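PDB 6PLJ: nucleotidyl transferase from Methanothermobacter thermautotrophicus, which probably transfers nucleotidyl groups and may take part in building the pseudomurein cell wall. Local coordinates for residues N166-L180 and I192-L206. Numbering follows the deposited sequence.
Sequences NARGIGMPLAAGADL and INPLLWMMLEDGVRL. With EDO (1,2-ethanediol), chain B.
Asn193 has its CG opposite the backbone N (chi1 -178°), which carries the amide from the first turn of helix 192-201 to the carbonyls of Ala167 and Ile170. Trp197, one turn on, has CG anti to its carbonyl carbon (chi1 -74°), which sets one face of the indole against the backbone at Asn166 and Ala167. Both hydrogen bonds to the turn come from ND2 of Asn193: one runs 2.7 Å to Ala167 O, in that carbonyl's plane, the other 2.9 Å to Ile170 O, with the donor tilted 25° from the carbonyl plane. Ala167 and Ile170 are the two ends of a type II beta turn, so a single NH2 group grips it at both. Trp197 NE1 adds a weak bond to Asn193 OD1, which sits at the ring edge, in plane. Over the indole face, Ala167 CB makes a CH-pi contact 3.8 Å from the five-membered ring centroid, and Ala167 N lies above the rim of the same face. Overlapping the start of the beta turn, Asn166 OD1 accepts from Arg168 N at 3.0 Å, on a lone pair in the carbonyl plane: an Asx turn. Helix 192-201 packs on the mixed sheet of this MobA-like fold, against strand 174-177 and the loop that leads into it. There Leu174 CD2 meets Ile192 CG1 tip to tip at 3.9 Å, while Leu196 CD1 lies 3.8 Å from Gly171 CA; Leu196 also touches Ile155 of strand 152-157. Beyond the strand, Leu180 forks its methyls, CD2 to Met199 CE and CD1 to Val204 CG1, the latter just past the Schellman motif at Gly203.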
loop_
_atom_site.group_PDB
_atom_site.type_symbol
_atom_site.label_atom_id
_atom_site.label_comp_id
_atom_site.label_asym_id
_atom_site.label_seq_id
_atom_site.Cartn_x
_atom_site.Cartn_y
_atom_site.Cartn_z
ATOM N N ASN A 166 4.393 -8.508 -17.670
ATOM C CA ASN A 166 3.148 -9.014 -17.140
ATOM C C ASN A 166 2.950 -8.436 -15.737
ATOM O O ASN A 166 3.895 -7.918 -15.138
ATOM C CB ASN A 166 3.228 -10.536 -17.037
ATOM C CG ASN A 166 4.183 -10.985 -15.951
ATOM O OD1 ASN A 166 3.766 -11.218 -14.811
ATOM N ND2 ASN A 166 5.471 -11.064 -16.272
ATOM N N ALA A 167 1.733 -8.544 -15.240
ATOM C CA ALA A 167 1.392 -8.159 -13.870
ATOM C C ALA A 167 0.782 -9.315 -13.083
ATOM O O ALA A 167 -0.091 -9.126 -12.229
ATOM C CB ALA A 167 0.465 -6.958 -13.889
ATOM N N ARG A 168 1.290 -10.523 -13.320
ATOM C CA ARG A 168 0.858 -11.662 -12.529
ATOM C C ARG A 168 1.307 -11.526 -11.073
ATOM O O ARG A 168 2.481 -11.358 -10.804
ATOM C CB ARG A 168 1.412 -12.955 -13.111
ATOM C CG ARG A 168 0.760 -13.304 -14.429
ATOM C CD ARG A 168 1.210 -14.663 -14.933
ATOM N NE ARG A 168 2.642 -14.721 -15.192
ATOM C CZ ARG A 168 3.247 -14.336 -16.321
ATOM N NH1 ARG A 168 2.556 -13.871 -17.355
ATOM N NH2 ARG A 168 4.563 -14.443 -16.418
ATOM N N GLY A 169 0.355 -11.616 -10.147
ATOM C CA GLY A 169 0.658 -11.716 -8.732
ATOM C C GLY A 169 1.260 -10.465 -8.124
ATOM O O GLY A 169 1.909 -10.545 -7.074
ATOM N N ILE A 170 1.077 -9.324 -8.787
ATOM C CA ILE A 170 1.598 -8.064 -8.257
ATOM C C ILE A 170 0.520 -6.987 -8.142
ATOM O O ILE A 170 -0.564 -7.098 -8.715
ATOM C CB ILE A 170 2.812 -7.542 -9.052
ATOM C CG1 ILE A 170 2.438 -7.198 -10.497
ATOM C CG2 ILE A 170 3.952 -8.548 -8.979
ATOM C CD1 ILE A 170 3.596 -6.659 -11.310
ATOM N N GLY A 171 0.827 -5.948 -7.376
ATOM C CA GLY A 171 -0.127 -4.880 -7.172
ATOM C C GLY A 171 0.469 -3.716 -6.456
ATOM O O GLY A 171 0.615 -2.642 -7.040
ATOM N N MET A 172 0.807 -3.947 -5.186
ATOM C CA MET A 172 1.389 -2.943 -4.301
ATOM C C MET A 172 2.561 -3.527 -3.527
ATOM O O MET A 172 2.707 -4.748 -3.419
ATOM C CB MET A 172 0.349 -2.474 -3.290
ATOM C CG MET A 172 -0.930 -1.964 -3.902
ATOM S SD MET A 172 -0.597 -0.359 -4.622
ATOM C CE MET A 172 -0.991 0.654 -3.208
ATOM N N PRO A 173 3.427 -2.667 -2.989
ATOM C CA PRO A 173 3.574 -1.223 -3.228
ATOM C C PRO A 173 4.142 -0.958 -4.623
ATOM O O PRO A 173 4.755 -1.835 -5.236
ATOM C CB PRO A 173 4.573 -0.804 -2.167
ATOM C CG PRO A 173 5.384 -2.016 -1.938
ATOM C CD PRO A 173 4.434 -3.150 -2.029
ATOM N N LEU A 174 3.937 0.255 -5.111
ATOM C CA LEU A 174 4.494 0.672 -6.391
ATOM C C LEU A 174 4.889 2.120 -6.261
ATOM O O LEU A 174 4.470 2.811 -5.322
ATOM C CB LEU A 174 3.489 0.462 -7.544
ATOM C CG LEU A 174 2.165 1.228 -7.483
ATOM C CD1 LEU A 174 2.306 2.689 -7.910
ATOM C CD2 LEU A 174 1.088 0.545 -8.316
ATOM N N ALA A 175 5.702 2.589 -7.191
ATOM C CA ALA A 175 6.018 4.013 -7.252
ATOM C C ALA A 175 5.950 4.447 -8.698
ATOM O O ALA A 175 6.276 3.684 -9.605
ATOM C CB ALA A 175 7.372 4.309 -6.652
ATOM N N ALA A 176 5.530 5.684 -8.912
ATOM C CA ALA A 176 5.394 6.204 -10.258
ATOM C C ALA A 176 5.387 7.712 -10.222
ATOM O O ALA A 176 5.123 8.318 -9.193
ATOM C CB ALA A 176 4.104 5.705 -10.896
ATOM N N GLY A 177 5.617 8.307 -11.385
ATOM C CA GLY A 177 5.398 9.742 -11.543
ATOM C C GLY A 177 3.977 10.137 -11.204
ATOM O O GLY A 177 3.021 9.438 -11.544
ATOM N N ALA A 178 3.830 11.264 -10.507
ATOM C CA ALA A 178 2.520 11.759 -10.124
ATOM C C ALA A 178 1.652 12.051 -11.356
ATOM O O ALA A 178 0.482 11.707 -11.359
ATOM C CB ALA A 178 2.634 12.998 -9.239
ATOM N N ASP A 179 2.219 12.643 -12.417
ATOM C CA ASP A 179 1.404 12.940 -13.602
ATOM C C ASP A 179 0.888 11.639 -14.213
ATOM O O ASP A 179 -0.262 11.575 -14.628
ATOM C CB ASP A 179 2.190 13.663 -14.697
ATOM C CG ASP A 179 2.467 15.109 -14.400
ATOM O OD1 ASP A 179 1.857 15.698 -13.483
ATOM O OD2 ASP A 179 3.306 15.678 -15.152
ATOM N N LEU A 180 1.742 10.616 -14.280
ATOM C CA LEU A 180 1.332 9.324 -14.837
ATOM C C LEU A 180 0.214 8.727 -13.990
ATOM O O LEU A 180 -0.779 8.211 -14.522
ATOM C CB LEU A 180 2.522 8.374 -14.924
ATOM C CG LEU A 180 2.226 6.989 -15.525
ATOM C CD1 LEU A 180 3.415 6.485 -16.322
ATOM C CD2 LEU A 180 1.814 5.968 -14.473
ATOM N N ILE A 192 -6.126 -2.290 -8.410
ATOM C CA ILE A 192 -4.843 -1.856 -8.968
ATOM C C ILE A 192 -4.317 -2.791 -10.070
ATOM O O ILE A 192 -3.728 -2.323 -11.047
ATOM C CB ILE A 192 -3.769 -1.596 -7.870
ATOM C CG1 ILE A 192 -2.558 -0.837 -8.438
ATOM C CG2 ILE A 192 -3.286 -2.883 -7.222
ATOM C CD1 ILE A 192 -2.873 0.568 -8.911
ATOM N N ASN A 193 -4.540 -4.097 -9.937
ATOM C CA ASN A 193 -3.911 -5.032 -10.867
ATOM C C ASN A 193 -4.366 -4.829 -12.322
ATOM O O ASN A 193 -3.523 -4.759 -13.205
ATOM C CB ASN A 193 -4.058 -6.488 -10.406
ATOM C CG ASN A 193 -3.355 -7.450 -11.341
ATOM O OD1 ASN A 193 -3.990 -8.073 -12.195
ATOM N ND2 ASN A 193 -2.040 -7.539 -11.227
ATOM N N PRO A 194 -5.681 -4.659 -12.562
ATOM C CA PRO A 194 -6.124 -4.334 -13.934
ATOM C C PRO A 194 -5.472 -3.080 -14.535
ATOM O O PRO A 194 -5.145 -3.069 -15.733
ATOM C CB PRO A 194 -7.642 -4.170 -13.783
ATOM C CG PRO A 194 -7.990 -5.006 -12.614
ATOM C CD PRO A 194 -6.829 -4.876 -11.664
ATOM N N LEU A 195 -5.231 -2.048 -13.719
ATOM C CA LEU A 195 -4.489 -0.875 -14.199
ATOM C C LEU A 195 -3.062 -1.168 -14.627
ATOM O O LEU A 195 -2.558 -0.544 -15.547
ATOM C CB LEU A 195 -4.445 0.259 -13.148
ATOM C CG LEU A 195 -5.614 1.215 -13.040
ATOM C CD1 LEU A 195 -5.266 2.304 -12.029
ATOM C CD2 LEU A 195 -5.978 1.830 -14.391
ATOM N N LEU A 196 -2.380 -2.078 -13.929
ATOM C CA LEU A 196 -1.015 -2.416 -14.293
ATOM C C LEU A 196 -0.970 -3.122 -15.666
ATOM O O LEU A 196 -0.095 -2.848 -16.486
ATOM C CB LEU A 196 -0.378 -3.285 -13.212
ATOM C CG LEU A 196 -0.230 -2.625 -11.842
ATOM C CD1 LEU A 196 0.123 -3.667 -10.794
ATOM C CD2 LEU A 196 0.818 -1.529 -11.885
ATOM N N TRP A 197 -1.932 -4.007 -15.892
ATOM C CA TRP A 197 -2.088 -4.664 -17.196
ATOM C C TRP A 197 -2.397 -3.647 -18.302
ATOM O O TRP A 197 -1.869 -3.760 -19.400
ATOM C CB TRP A 197 -3.192 -5.716 -17.143
ATOM C CG TRP A 197 -2.826 -6.971 -16.418
ATOM C CD1 TRP A 197 -3.290 -7.382 -15.204
ATOM C CD2 TRP A 197 -1.958 -8.011 -16.888
ATOM N NE1 TRP A 197 -2.757 -8.602 -14.879
ATOM C CE2 TRP A 197 -1.940 -9.016 -15.895
ATOM C CE3 TRP A 197 -1.194 -8.190 -18.048
ATOM C CZ2 TRP A 197 -1.194 -10.194 -16.030
ATOM C CZ3 TRP A 197 -0.438 -9.360 -18.179
ATOM C CH2 TRP A 197 -0.445 -10.340 -17.170
ATOM N N MET A 198 -3.247 -2.667 -17.992
ATOM C CA MET A 198 -3.525 -1.544 -18.901
ATOM C C MET A 198 -2.256 -0.785 -19.263
ATOM O O MET A 198 -1.989 -0.535 -20.438
ATOM C CB MET A 198 -4.504 -0.567 -18.257
ATOM C CG MET A 198 -5.971 -0.874 -18.475
ATOM S SD MET A 198 -6.947 0.604 -18.145
ATOM C CE MET A 198 -5.923 1.841 -18.940
ATOM N N MET A 199 -1.479 -0.420 -18.242
ATOM C CA MET A 199 -0.193 0.243 -18.433
ATOM C C MET A 199 0.761 -0.531 -19.344
ATOM O O MET A 199 1.373 0.044 -20.247
ATOM C CB MET A 199 0.506 0.478 -17.085
ATOM C CG MET A 199 -0.117 1.565 -16.241
ATOM S SD MET A 199 0.672 1.623 -14.609
ATOM C CE MET A 199 -0.464 2.756 -13.817
ATOM N N LEU A 200 0.892 -1.833 -19.097
ATOM C CA LEU A 200 1.738 -2.676 -19.941
ATOM C C LEU A 200 1.255 -2.697 -21.401
ATOM O O LEU A 200 2.078 -2.584 -22.314
ATOM C CB LEU A 200 1.806 -4.098 -19.380
ATOM C CG LEU A 200 2.619 -4.232 -18.085
ATOM C CD1 LEU A 200 2.336 -5.587 -17.444
ATOM C CD2 LEU A 200 4.106 -4.059 -18.327
ATOM N N GLU A 201 -0.055 -2.813 -21.601
ATOM C CA GLU A 201 -0.665 -2.766 -22.951
ATOM C C GLU A 201 -0.353 -1.445 -23.654
ATOM O O GLU A 201 -0.072 -1.422 -24.859
ATOM C CB GLU A 201 -2.180 -2.948 -22.874
ATOM C CG GLU A 201 -2.630 -4.357 -22.509
ATOM C CD GLU A 201 -4.048 -4.426 -21.952
ATOM O OE1 GLU A 201 -4.764 -3.397 -21.930
ATOM O OE2 GLU A 201 -4.456 -5.528 -21.531
ATOM N N ASP A 202 -0.381 -0.350 -22.887
ATOM C CA ASP A 202 -0.046 0.975 -23.400
ATOM C C ASP A 202 1.451 1.201 -23.619
ATOM O O ASP A 202 1.840 2.250 -24.125
ATOM C CB ASP A 202 -0.600 2.070 -22.464
ATOM C CG ASP A 202 -2.123 2.095 -22.408
ATOM O OD1 ASP A 202 -2.791 1.532 -23.303
ATOM O OD2 ASP A 202 -2.677 2.691 -21.460
ATOM N N GLY A 203 2.299 0.254 -23.219
ATOM C CA GLY A 203 3.738 0.367 -23.413
ATOM C C GLY A 203 4.458 1.083 -22.285
ATOM O O GLY A 203 5.628 1.428 -22.421
ATOM N N VAL A 204 3.768 1.278 -21.158
ATOM C CA VAL A 204 4.373 1.883 -19.978
ATOM C C VAL A 204 5.414 0.910 -19.459
ATOM O O VAL A 204 5.128 -0.290 -19.354
ATOM C CB VAL A 204 3.342 2.131 -18.856
ATOM C CG1 VAL A 204 4.026 2.639 -17.584
ATOM C CG2 VAL A 204 2.248 3.091 -19.313
ATOM N N ARG A 205 6.600 1.417 -19.141
ATOM C CA ARG A 205 7.693 0.584 -18.656
ATOM C C ARG A 205 7.373 0.258 -17.192
ATOM O O ARG A 205 7.112 1.163 -16.411
ATOM C CB ARG A 205 9.067 1.271 -18.750
ATOM C CG ARG A 205 9.352 2.184 -19.951
ATOM C CD ARG A 205 8.801 1.723 -21.289
ATOM N NE ARG A 205 9.357 0.461 -21.765
ATOM C CZ ARG A 205 9.016 -0.099 -22.923
ATOM N NH1 ARG A 205 8.122 0.493 -23.706
ATOM N NH2 ARG A 205 9.559 -1.249 -23.296
ATOM N N LEU A 206 7.347 -1.027 -16.859
ATOM C CA LEU A 206 7.059 -1.494 -15.499
ATOM C C LEU A 206 8.281 -2.249 -14.998
ATOM O O LEU A 206 8.630 -3.285 -15.575
ATOM C CB LEU A 206 5.826 -2.385 -15.505
ATOM C CG LEU A 206 5.350 -2.940 -14.160
ATOM C CD1 LEU A 206 4.964 -1.798 -13.222
ATOM C CD2 LEU A 206 4.184 -3.897 -14.367
HETATM C C1 EDO B . 0.557 -7.398 -3.189
HETATM O O1 EDO B . -0.278 -6.423 -3.851
HETATM C C2 EDO B . 0.791 -8.569 -4.124
HETATM O O2 EDO B . -0.471 -9.203 -4.362
#